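Local coordinates for ABC transporter substrate-binding protein (Bradyrhizobium japonicum, PDB 4I1D), which probably serves as the periplasmic solute-binding component of an ABC importer, perhaps for polyamines, and holds D-malate in this crystal, at residues Glu103-Val108 with Met203-Arg208; Pro134-Leu139 with Glu198-Met203; Ala138-Pro143 with Val182-Gly187. One frame throughout, in Å; residues are numbered along the deposited sequence.

Interaction 1. Residues Glu103-Val108 with Met203-Arg208. With MLT (D-malate), chain U.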
loop_
_atom_site.group_PDB
_atom_site.type_symbol
_atom_site.label_atom_id
_atom_site.label_comp_id
_atom_site.label_asym_id
_atom_site.label_seq_id
_atom_site.Cartn_x
_atom_site.Cartn_y
_atom_site.Cartn_z
ATOM N N GLU A 103 -35.809 -21.254 -16.631
ATOM C CA GLU A 103 -35.533 -22.615 -16.187
ATOM C C GLU A 103 -35.318 -22.655 -14.668
ATOM O O GLU A 103 -34.892 -21.666 -14.066
ATOM C CB GLU A 103 -34.292 -23.149 -16.901
ATOM C CG GLU A 103 -33.072 -22.255 -16.739
ATOM C CD GLU A 103 -32.296 -22.514 -15.439
ATOM O OE1 GLU A 103 -31.570 -21.606 -14.986
ATOM O OE2 GLU A 103 -32.391 -23.625 -14.876
ATOM N N PHE A 104 -35.605 -23.798 -14.051
ATOM C CA PHE A 104 -35.402 -23.957 -12.618
ATOM C C PHE A 104 -34.244 -24.899 -12.327
ATOM O O PHE A 104 -34.104 -25.935 -12.986
ATOM C CB PHE A 104 -36.659 -24.496 -11.959
ATOM C CG PHE A 104 -37.772 -23.508 -11.886
ATOM C CD1 PHE A 104 -38.680 -23.399 -12.923
ATOM C CD2 PHE A 104 -37.918 -22.690 -10.772
ATOM C CE1 PHE A 104 -39.721 -22.491 -12.854
ATOM C CE2 PHE A 104 -38.948 -21.774 -10.698
ATOM C CZ PHE A 104 -39.853 -21.669 -11.746
ATOM N N TYR A 105 -33.415 -24.522 -11.350
ATOM C CA TYR A 105 -32.339 -25.373 -10.847
ATOM C C TYR A 105 -32.350 -25.374 -9.333
ATOM O O TYR A 105 -32.968 -24.506 -8.719
ATOM C CB TYR A 105 -30.980 -24.883 -11.340
ATOM C CG TYR A 105 -30.603 -23.472 -10.926
ATOM C CD1 TYR A 105 -29.683 -23.240 -9.911
ATOM C CD2 TYR A 105 -31.149 -22.375 -11.565
ATOM C CE1 TYR A 105 -29.315 -21.940 -9.551
ATOM C CE2 TYR A 105 -30.797 -21.081 -11.208
ATOM C CZ TYR A 105 -29.879 -20.869 -10.208
ATOM O OH TYR A 105 -29.541 -19.575 -9.877
ATOM N N SER A 106 -31.651 -26.332 -8.732
ATOM C CA SER A 106 -31.604 -26.427 -7.277
ATOM C C SER A 106 -30.183 -26.449 -6.738
ATOM O O SER A 106 -29.276 -26.997 -7.370
ATOM C CB SER A 106 -32.342 -27.675 -6.799
ATOM O OG SER A 106 -33.688 -27.667 -7.236
ATOM N N SER A 107 -30.003 -25.841 -5.567
ATOM C CA SER A 107 -28.821 -26.088 -4.756
ATOM C C SER A 107 -29.201 -27.230 -3.831
ATOM O O SER A 107 -30.184 -27.135 -3.120
ATOM C CB SER A 107 -28.446 -24.852 -3.939
ATOM O OG SER A 107 -28.006 -23.804 -4.791
ATOM N N VAL A 108 -28.438 -28.316 -3.859
ATOM C CA VAL A 108 -28.810 -29.517 -3.116
ATOM C C VAL A 108 -27.683 -30.058 -2.235
ATOM O O VAL A 108 -26.502 -29.761 -2.445
ATOM C CB VAL A 108 -29.305 -30.652 -4.063
ATOM C CG1 VAL A 108 -30.626 -30.271 -4.728
ATOM C CG2 VAL A 108 -28.247 -30.979 -5.116
HETATM N N MSE A 203 -22.943 -28.775 -0.497
HETATM C CA MSE A 203 -23.996 -28.162 -1.275
HETATM C C MSE A 203 -23.441 -28.005 -2.672
HETATM O O MSE A 203 -22.260 -27.716 -2.841
HETATM C CB MSE A 203 -24.393 -26.792 -0.747
HETATM C CG MSE A 203 -25.425 -26.136 -1.653
HETATM SE SE MSE A 203 -25.968 -24.344 -1.110
HETATM C CE MSE A 203 -26.506 -24.753 0.693
ATOM N N ALA A 204 -24.295 -28.199 -3.666
ATOM C CA ALA A 204 -23.901 -28.084 -5.063
ATOM C C ALA A 204 -25.150 -27.931 -5.926
ATOM O O ALA A 204 -26.248 -28.333 -5.534
ATOM C CB ALA A 204 -23.102 -29.343 -5.490
ATOM N N TRP A 205 -24.979 -27.349 -7.104
ATOM C CA TRP A 205 -26.062 -27.255 -8.061
ATOM C C TRP A 205 -26.381 -28.643 -8.612
ATOM O O TRP A 205 -25.478 -29.403 -8.977
ATOM C CB TRP A 205 -25.690 -26.254 -9.162
ATOM C CG TRP A 205 -25.578 -24.819 -8.626
ATOM C CD1 TRP A 205 -26.507 -24.158 -7.871
ATOM C CD2 TRP A 205 -24.498 -23.894 -8.824
ATOM N NE1 TRP A 205 -26.072 -22.885 -7.582
ATOM C CE2 TRP A 205 -24.843 -22.696 -8.154
ATOM C CE3 TRP A 205 -23.279 -23.955 -9.510
ATOM C CZ2 TRP A 205 -24.011 -21.577 -8.137
ATOM C CZ3 TRP A 205 -22.450 -22.841 -9.496
ATOM C CH2 TRP A 205 -22.819 -21.670 -8.813
ATOM N N ASN A 206 -27.664 -28.985 -8.666
ATOM C CA ASN A 206 -28.041 -30.354 -8.987
ATOM C C ASN A 206 -27.493 -30.801 -10.345
ATOM O O ASN A 206 -27.176 -31.972 -10.537
ATOM C CB ASN A 206 -29.554 -30.532 -8.932
ATOM C CG ASN A 206 -30.251 -29.879 -10.104
ATOM O OD1 ASN A 206 -30.459 -28.671 -10.115
ATOM N ND2 ASN A 206 -30.602 -30.677 -11.106
ATOM N N GLY A 207 -27.365 -29.859 -11.274
ATOM C CA GLY A 207 -26.855 -30.157 -12.606
ATOM C C GLY A 207 -25.404 -30.606 -12.630
ATOM O O GLY A 207 -25.027 -31.451 -13.446
ATOM N N ARG A 208 -24.590 -30.045 -11.734
ATOM C CA ARG A 208 -23.182 -30.422 -11.619
ATOM C C ARG A 208 -23.042 -31.816 -11.020
ATOM O O ARG A 208 -22.167 -32.583 -11.411
ATOM C CB ARG A 208 -22.413 -29.411 -10.767
ATOM C CG ARG A 208 -22.009 -28.128 -11.508
ATOM C CD ARG A 208 -20.929 -28.417 -12.557
ATOM N NE ARG A 208 -20.493 -27.210 -13.253
ATOM C CZ ARG A 208 -19.575 -27.203 -14.214
ATOM N NH1 ARG A 208 -18.993 -28.340 -14.577
ATOM N NH2 ARG A 208 -19.235 -26.066 -14.809
HETATM C C1 MLT U . -19.529 -20.607 -11.821
HETATM O O1 MLT U . -19.097 -19.778 -12.651
HETATM O O2 MLT U . -19.773 -20.220 -10.655
HETATM C C2 MLT U . -19.773 -22.038 -12.221
HETATM O O3 MLT U . -18.830 -22.536 -13.157
HETATM C C3 MLT U . -21.150 -22.129 -12.843
HETATM C C4 MLT U . -21.270 -23.499 -13.451
HETATM O O4 MLT U . -20.910 -23.687 -14.633
HETATM O O5 MLT U . -21.718 -24.463 -12.786
#
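Y105 and W205 point the same way and meet as an offset edge-to-face pair: the tyrosine edge, through CD1, comes 3.9 Å from W205 CD1, with the ring planes 77° apart. S107 OG lies obliquely to the indole, 3.4 Å from W205 CD1, and hydrogen-bonds Q229 OE1; S107 CB rests 3.8 Å from the selenium of selenomethionine M203. Polar bonds join the backbones. V108 N donates to A204 O (2.8 Å) and A204 N returns a bond to V108 O, the hydrogen-bonded pair of an antiparallel sheet. Where strand 201-205 turns into helix 206-214, N206 continues the pairing: its N donates to S106 O, and, with CG between the backbone N and the carbonyl carbon (chi1 73°), its OD1 takes S106 N at 3.0 Å, while ND2 bonds D266. W205 and R208 both meet the malate. W205 CZ3 lies 3.7 Å from C3; R208 reaches one carboxylate with two donors, NE to O5 at 3.0 Å and NH2 to O4 at 2.9 Å, and its NH1 forms a salt bridge with D37 of a neighbouring subunit. Strand 100-112 runs between strands 201-205 and 219-235, and R140 and W184 pack against W205 from the strands beyond.

Interaction 2. Residues Pro134-Leu139 with Glu198-Met203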
loop_
_atom_site.group_PDB
_atom_site.type_symbol
_atom_site.label_atom_id
_atom_site.label_comp_id
_atom_site.label_asym_id
_atom_site.label_seq_id
_atom_site.Cartn_x
_atom_site.Cartn_y
_atom_site.Cartn_z
ATOM N N PRO A 134 -19.944 -38.064 9.800
ATOM C CA PRO A 134 -18.550 -37.612 9.723
ATOM C C PRO A 134 -18.087 -37.563 8.273
ATOM O O PRO A 134 -18.573 -38.333 7.445
ATOM C CB PRO A 134 -17.779 -38.702 10.488
ATOM C CG PRO A 134 -18.834 -39.485 11.249
ATOM C CD PRO A 134 -20.053 -39.412 10.379
ATOM N N GLY A 135 -17.167 -36.658 7.968
ATOM C CA GLY A 135 -16.658 -36.541 6.618
ATOM C C GLY A 135 -16.261 -35.129 6.246
ATOM O O GLY A 135 -16.612 -34.169 6.940
ATOM N N ARG A 136 -15.522 -35.005 5.144
ATOM C CA ARG A 136 -15.120 -33.704 4.638
ATOM C C ARG A 136 -16.323 -33.048 3.974
ATOM O O ARG A 136 -17.167 -33.727 3.388
ATOM C CB ARG A 136 -13.949 -33.853 3.676
ATOM C CG ARG A 136 -12.742 -34.527 4.321
ATOM C CD ARG A 136 -11.685 -34.909 3.276
ATOM N NE ARG A 136 -10.403 -35.196 3.913
ATOM C CZ ARG A 136 -9.326 -34.418 3.831
ATOM N NH1 ARG A 136 -9.357 -33.303 3.112
ATOM N NH2 ARG A 136 -8.207 -34.765 4.460
ATOM N N ARG A 137 -16.415 -31.733 4.114
ATOM C CA ARG A 137 -17.591 -30.980 3.705
ATOM C C ARG A 137 -17.173 -29.741 2.935
ATOM O O ARG A 137 -16.110 -29.168 3.192
ATOM C CB ARG A 137 -18.383 -30.515 4.934
ATOM C CG ARG A 137 -19.150 -31.596 5.682
ATOM C CD ARG A 137 -19.473 -31.132 7.099
ATOM N NE ARG A 137 -20.613 -31.846 7.674
ATOM C CZ ARG A 137 -20.558 -33.071 8.188
ATOM N NH1 ARG A 137 -21.657 -33.620 8.686
ATOM N NH2 ARG A 137 -19.412 -33.752 8.203
ATOM N N ALA A 138 -18.031 -29.313 2.016
ATOM C CA ALA A 138 -17.815 -28.072 1.272
ATOM C C ALA A 138 -19.126 -27.308 1.212
ATOM O O ALA A 138 -20.208 -27.904 1.189
ATOM C CB ALA A 138 -17.310 -28.359 -0.134
ATOM N N LEU A 139 -19.021 -25.984 1.214
ATOM C CA LEU A 139 -20.172 -25.121 1.000
ATOM C C LEU A 139 -19.707 -24.100 -0.016
ATOM O O LEU A 139 -18.506 -23.987 -0.269
ATOM C CB LEU A 139 -20.611 -24.426 2.302
ATOM C CG LEU A 139 -21.319 -25.250 3.386
ATOM C CD1 LEU A 139 -21.590 -24.393 4.646
ATOM C CD2 LEU A 139 -22.615 -25.859 2.848
ATOM N N GLU A 198 -12.362 -35.310 -2.386
ATOM C CA GLU A 198 -11.893 -34.279 -1.472
ATOM C C GLU A 198 -12.976 -33.938 -0.449
ATOM O O GLU A 198 -12.673 -33.603 0.686
ATOM C CB GLU A 198 -11.433 -33.030 -2.225
ATOM C CG GLU A 198 -10.575 -32.073 -1.401
ATOM C CD GLU A 198 -9.509 -32.784 -0.557
ATOM O OE1 GLU A 198 -8.680 -33.539 -1.120
ATOM O OE2 GLU A 198 -9.509 -32.586 0.680
ATOM N N VAL A 199 -14.241 -34.027 -0.844
ATOM C CA VAL A 199 -15.315 -33.902 0.133
ATOM C C VAL A 199 -16.268 -35.092 0.049
ATOM O O VAL A 199 -16.435 -35.684 -1.016
ATOM C CB VAL A 199 -16.079 -32.567 0.012
ATOM C CG1 VAL A 199 -15.117 -31.397 0.170
ATOM C CG2 VAL A 199 -16.821 -32.474 -1.313
ATOM N N ASP A 200 -16.860 -35.452 1.188
ATOM C CA ASP A 200 -17.811 -36.547 1.259
ATOM C C ASP A 200 -19.233 -36.035 1.089
ATOM O O ASP A 200 -20.145 -36.793 0.754
ATOM C CB ASP A 200 -17.661 -37.290 2.594
ATOM C CG ASP A 200 -16.254 -37.841 2.791
ATOM O OD1 ASP A 200 -15.856 -38.740 2.017
ATOM O OD2 ASP A 200 -15.540 -37.369 3.706
HETATM N N MSE A 201 -19.411 -34.741 1.323
HETATM C CA MSE A 201 -20.710 -34.118 1.170
HETATM C C MSE A 201 -20.552 -32.613 0.968
HETATM O O MSE A 201 -19.585 -32.000 1.440
HETATM C CB MSE A 201 -21.588 -34.413 2.391
HETATM C CG MSE A 201 -21.424 -33.437 3.534
HETATM SE SE MSE A 201 -22.310 -34.088 5.165
HETATM C CE MSE A 201 -21.111 -35.589 5.527
ATOM N N GLU A 202 -21.503 -32.020 0.259
ATOM C CA GLU A 202 -21.435 -30.594 -0.018
ATOM C C GLU A 202 -22.772 -30.092 -0.528
ATOM O O GLU A 202 -23.638 -30.881 -0.927
ATOM C CB GLU A 202 -20.352 -30.303 -1.065
ATOM C CG GLU A 202 -20.767 -30.656 -2.495
ATOM C CD GLU A 202 -19.697 -30.339 -3.535
ATOM O OE1 GLU A 202 -18.789 -29.518 -3.256
ATOM O OE2 GLU A 202 -19.765 -30.924 -4.639
HETATM N N MSE A 203 -22.943 -28.775 -0.497
HETATM C CA MSE A 203 -23.996 -28.162 -1.275
HETATM C C MSE A 203 -23.441 -28.005 -2.672
HETATM O O MSE A 203 -22.260 -27.716 -2.841
HETATM C CB MSE A 203 -24.393 -26.792 -0.747
HETATM C CG MSE A 203 -25.425 -26.136 -1.653
HETATM SE SE MSE A 203 -25.968 -24.344 -1.110
HETATM C CE MSE A 203 -26.506 -24.753 0.693
#
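R136 O is gripped by two donors, D200 N at 2.8 Å and M201 N at 3.2 Å. The M201 bond lies close to the line of the carbonyl, whereas D200 N stands 42° out of the carbonyl plane. D200 answers with its side chain: OD2 accepts R136 N at 2.8 Å, on the anti side of the carboxylate, while OD1 bonds T115. The D200 bonds thus fasten the two loops at the start of the parallel pairing, which M201 N to R136 O begins, A138 N to M201 O continues, and a weak bond from M203 N to A138 O extends.

Beyond the backbone, R136 is extended from CG to NE and lays CD against E198 O. Its NH1 forms a salt bridge with E198 OE2, modelled so short that the length itself should not be trusted. A bend in the glutamate at chi2 (44°) sets CD on the course that this pairing needs. The second arginine behaves differently. R137 and selenomethionine M201 lie side by side, and SE sits 3.5 Å above one guanidinium face, displaced toward its rim, while CE, placed by chi3 of 69°, lies 3.7 Å from R137 CZ. R137 NE and NH1 bond the carbonyls of F127 and F133, and G135 O lies at the edge, weakly bonded to NH2. On the other face of the sheet A138 CB meets V199 CG1 at 3.8 Å, and E202 CB and OE1 lie against A138 CB.

The two arginines thus make opposite uses of one group. R136 spends its charge near the surface, where it also meets a sulfate, probably from the crystallisation liquor, and packs on S308 of a neighbouring subunit. R137 is buried, and its carbonyl partners probably ease the cost of burying the charge.

Interaction 3. Residues Ala138-Pro143 with Val182-Gly187. With MLT (D-malate), chain U.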
loop_
_atom_site.group_PDB
_atom_site.type_symbol
_atom_site.label_atom_id
_atom_site.label_comp_id
_atom_site.label_asym_id
_atom_site.label_seq_id
_atom_site.Cartn_x
_atom_site.Cartn_y
_atom_site.Cartn_z
ATOM N N ALA A 138 -18.031 -29.313 2.016
ATOM C CA ALA A 138 -17.815 -28.072 1.272
ATOM C C ALA A 138 -19.126 -27.308 1.212
ATOM O O ALA A 138 -20.208 -27.904 1.189
ATOM C CB ALA A 138 -17.310 -28.359 -0.134
ATOM N N LEU A 139 -19.021 -25.984 1.214
ATOM C CA LEU A 139 -20.172 -25.121 1.000
ATOM C C LEU A 139 -19.707 -24.100 -0.016
ATOM O O LEU A 139 -18.506 -23.987 -0.269
ATOM C CB LEU A 139 -20.611 -24.426 2.302
ATOM C CG LEU A 139 -21.319 -25.250 3.386
ATOM C CD1 LEU A 139 -21.590 -24.393 4.646
ATOM C CD2 LEU A 139 -22.615 -25.859 2.848
ATOM N N ARG A 140 -20.639 -23.361 -0.602
ATOM C CA ARG A 140 -20.272 -22.342 -1.581
ATOM C C ARG A 140 -19.845 -21.058 -0.873
ATOM O O ARG A 140 -20.466 -20.659 0.115
ATOM C CB ARG A 140 -21.448 -22.040 -2.500
ATOM C CG ARG A 140 -21.082 -21.045 -3.608
ATOM C CD ARG A 140 -22.279 -20.694 -4.482
ATOM N NE ARG A 140 -21.891 -19.739 -5.517
ATOM C CZ ARG A 140 -22.725 -18.900 -6.123
ATOM N NH1 ARG A 140 -24.013 -18.879 -5.796
ATOM N NH2 ARG A 140 -22.267 -18.071 -7.055
ATOM N N ASN A 141 -18.796 -20.416 -1.372
ATOM C CA ASN A 141 -18.359 -19.132 -0.818
ATOM C C ASN A 141 -19.276 -18.024 -1.296
ATOM O O ASN A 141 -18.881 -17.187 -2.112
ATOM C CB ASN A 141 -16.911 -18.807 -1.209
ATOM C CG ASN A 141 -16.326 -17.655 -0.395
ATOM O OD1 ASN A 141 -17.052 -16.795 0.115
ATOM N ND2 ASN A 141 -15.002 -17.641 -0.262
ATOM N N HIS A 142 -20.504 -18.024 -0.785
ATOM C CA HIS A 142 -21.526 -17.107 -1.265
ATOM C C HIS A 142 -22.771 -17.183 -0.393
ATOM O O HIS A 142 -23.189 -18.267 0.002
ATOM C CB HIS A 142 -21.886 -17.443 -2.712
ATOM C CG HIS A 142 -22.495 -16.303 -3.459
ATOM N ND1 HIS A 142 -23.833 -15.983 -3.370
ATOM C CD2 HIS A 142 -21.948 -15.401 -4.310
ATOM C CE1 HIS A 142 -24.083 -14.938 -4.134
ATOM N NE2 HIS A 142 -22.957 -14.566 -4.716
ATOM N N PRO A 143 -23.371 -16.026 -0.097
ATOM C CA PRO A 143 -24.507 -15.999 0.840
ATOM C C PRO A 143 -25.777 -16.646 0.288
ATOM O O PRO A 143 -26.517 -17.261 1.056
ATOM C CB PRO A 143 -24.718 -14.502 1.103
ATOM C CG PRO A 143 -24.066 -13.805 -0.085
ATOM C CD PRO A 143 -22.914 -14.678 -0.480
ATOM N N VAL A 182 -13.548 -27.027 2.328
ATOM C CA VAL A 182 -13.379 -26.068 1.245
ATOM C C VAL A 182 -14.643 -25.241 1.041
ATOM O O VAL A 182 -15.745 -25.778 1.029
ATOM C CB VAL A 182 -13.101 -26.776 -0.105
ATOM C CG1 VAL A 182 -13.067 -25.757 -1.232
ATOM C CG2 VAL A 182 -11.808 -27.555 -0.052
ATOM N N TRP A 183 -14.472 -23.935 0.864
ATOM C CA TRP A 183 -15.545 -23.072 0.384
ATOM C C TRP A 183 -15.358 -22.884 -1.115
ATOM O O TRP A 183 -14.448 -22.171 -1.540
ATOM C CB TRP A 183 -15.479 -21.716 1.086
ATOM C CG TRP A 183 -15.762 -21.801 2.569
ATOM C CD1 TRP A 183 -14.868 -22.073 3.560
ATOM C CD2 TRP A 183 -17.029 -21.608 3.214
ATOM N NE1 TRP A 183 -15.498 -22.057 4.786
ATOM C CE2 TRP A 183 -16.825 -21.775 4.599
ATOM C CE3 TRP A 183 -18.318 -21.317 2.751
ATOM C CZ2 TRP A 183 -17.857 -21.654 5.524
ATOM C CZ3 TRP A 183 -19.343 -21.197 3.675
ATOM C CH2 TRP A 183 -19.109 -21.368 5.039
ATOM N N TRP A 184 -16.198 -23.522 -1.921
ATOM C CA TRP A 184 -15.980 -23.480 -3.366
ATOM C C TRP A 184 -16.520 -22.218 -4.021
ATOM O O TRP A 184 -17.406 -21.557 -3.480
ATOM C CB TRP A 184 -16.504 -24.737 -4.070
ATOM C CG TRP A 184 -17.992 -25.001 -3.966
ATOM C CD1 TRP A 184 -18.607 -25.848 -3.095
ATOM C CD2 TRP A 184 -19.032 -24.458 -4.795
ATOM N NE1 TRP A 184 -19.963 -25.857 -3.317
ATOM C CE2 TRP A 184 -20.252 -25.016 -4.355
ATOM C CE3 TRP A 184 -19.050 -23.558 -5.867
ATOM C CZ2 TRP A 184 -21.483 -24.695 -4.939
ATOM C CZ3 TRP A 184 -20.273 -23.243 -6.451
ATOM C CH2 TRP A 184 -21.471 -23.812 -5.985
ATOM N N THR A 185 -15.974 -21.897 -5.192
ATOM C CA THR A 185 -16.300 -20.659 -5.892
ATOM C C THR A 185 -16.768 -20.895 -7.324
ATOM O O THR A 185 -17.348 -20.005 -7.932
ATOM C CB THR A 185 -15.081 -19.738 -5.977
ATOM O OG1 THR A 185 -14.034 -20.421 -6.674
ATOM C CG2 THR A 185 -14.593 -19.343 -4.586
ATOM N N SER A 186 -16.492 -22.075 -7.878
ATOM C CA SER A 186 -17.012 -22.408 -9.206
ATOM C C SER A 186 -17.748 -23.742 -9.228
ATOM O O SER A 186 -17.470 -24.643 -8.422
ATOM C CB SER A 186 -15.899 -22.402 -10.268
ATOM O OG SER A 186 -15.073 -23.547 -10.181
ATOM N N GLY A 187 -18.680 -23.862 -10.167
ATOM C CA GLY A 187 -19.472 -25.066 -10.307
ATOM C C GLY A 187 -18.583 -26.247 -10.645
ATOM O O GLY A 187 -18.770 -27.353 -10.135
HETATM C C1 MLT U . -19.529 -20.607 -11.821
HETATM O O1 MLT U . -19.097 -19.778 -12.651
HETATM O O2 MLT U . -19.773 -20.220 -10.655
HETATM C C2 MLT U . -19.773 -22.038 -12.221
HETATM O O3 MLT U . -18.830 -22.536 -13.157
HETATM C C3 MLT U . -21.150 -22.129 -12.843
HETATM C C4 MLT U . -21.270 -23.499 -13.451
HETATM O O4 MLT U . -20.910 -23.687 -14.633
HETATM O O5 MLT U . -21.718 -24.463 -12.786
HETATM O O HOH W 1 -13.236 -19.735 -1.129
#
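The R140 chain crosses the indole of W184 obliquely, CB, CG and CD meeting it in turn. CB stands over one face near the rim, 3.6 Å from W184 CZ2. With CG anti to the backbone N (chi1 -176°), that carbon comes over the six-membered ring, 3.7 Å from its centroid and 12° off the normal, a CH-pi contact. CD continues to W184 CH2 at 3.6 Å, and NE ends obliquely near CZ3. At the tip, H142 CG lies over the centre of one guanidinium face, NH1 packs on W205, and NH2 makes a weak bond to a glycerol, probably from the crystallisation liquor.

The indole itself is fixed at its nitrogen, since W184 NE1 bonds M203 O in strand 201-205. W183 points to the other side of the sheet and runs alongside L139, with CZ3 3.7 Å from L139 CB; R140 O lies at its edge, near the ring plane. Parallel strand pairing holds the backbones, L139 N to V182 O and W184 N to L139 O at 2.9 Å. The last bond, N141 N to W184 O at 2.8 Å, is almost perfectly straight (179°). N141 then centres an inverse gamma turn, and its ND2 reaches W183 O through a water, while OD1 accepts from W318 of helix 309-321.

Immediately after W184 the chain enters the malate pocket: T185, S186 and G187 line it. S186 caps helix 187-196 through OG to Q189 N. The aromatic and aliphatic contacts of R140 and W184 therefore sit at the strand ends from which the pocket segment leaves, and the start of the helix beside the ligand could favour an acidic group there.

How the interactions relate
Following the chain from the N terminus, strand 100-112 comes first, and interaction 1 closes the longest loop when residues 203-208 return beside it, with 94 residues between the two segments. Everything else lies within that loop. Strand 137-140 opens both of the others: interaction 3 closes first, at 182-187, as a beta-alpha-beta crossover through helices 146-153 and 166-176, and interaction 2 closes around it at 198-203. No loop crosses another. Together they set the strand order 182-184, 137-140, 201-205, 100-112, a worked example of how nested closures build one sheet. Interactions 1 and 2 share M203, interactions 2 and 3 share A138 and L139, and interactions 1 and 3 both touch malate.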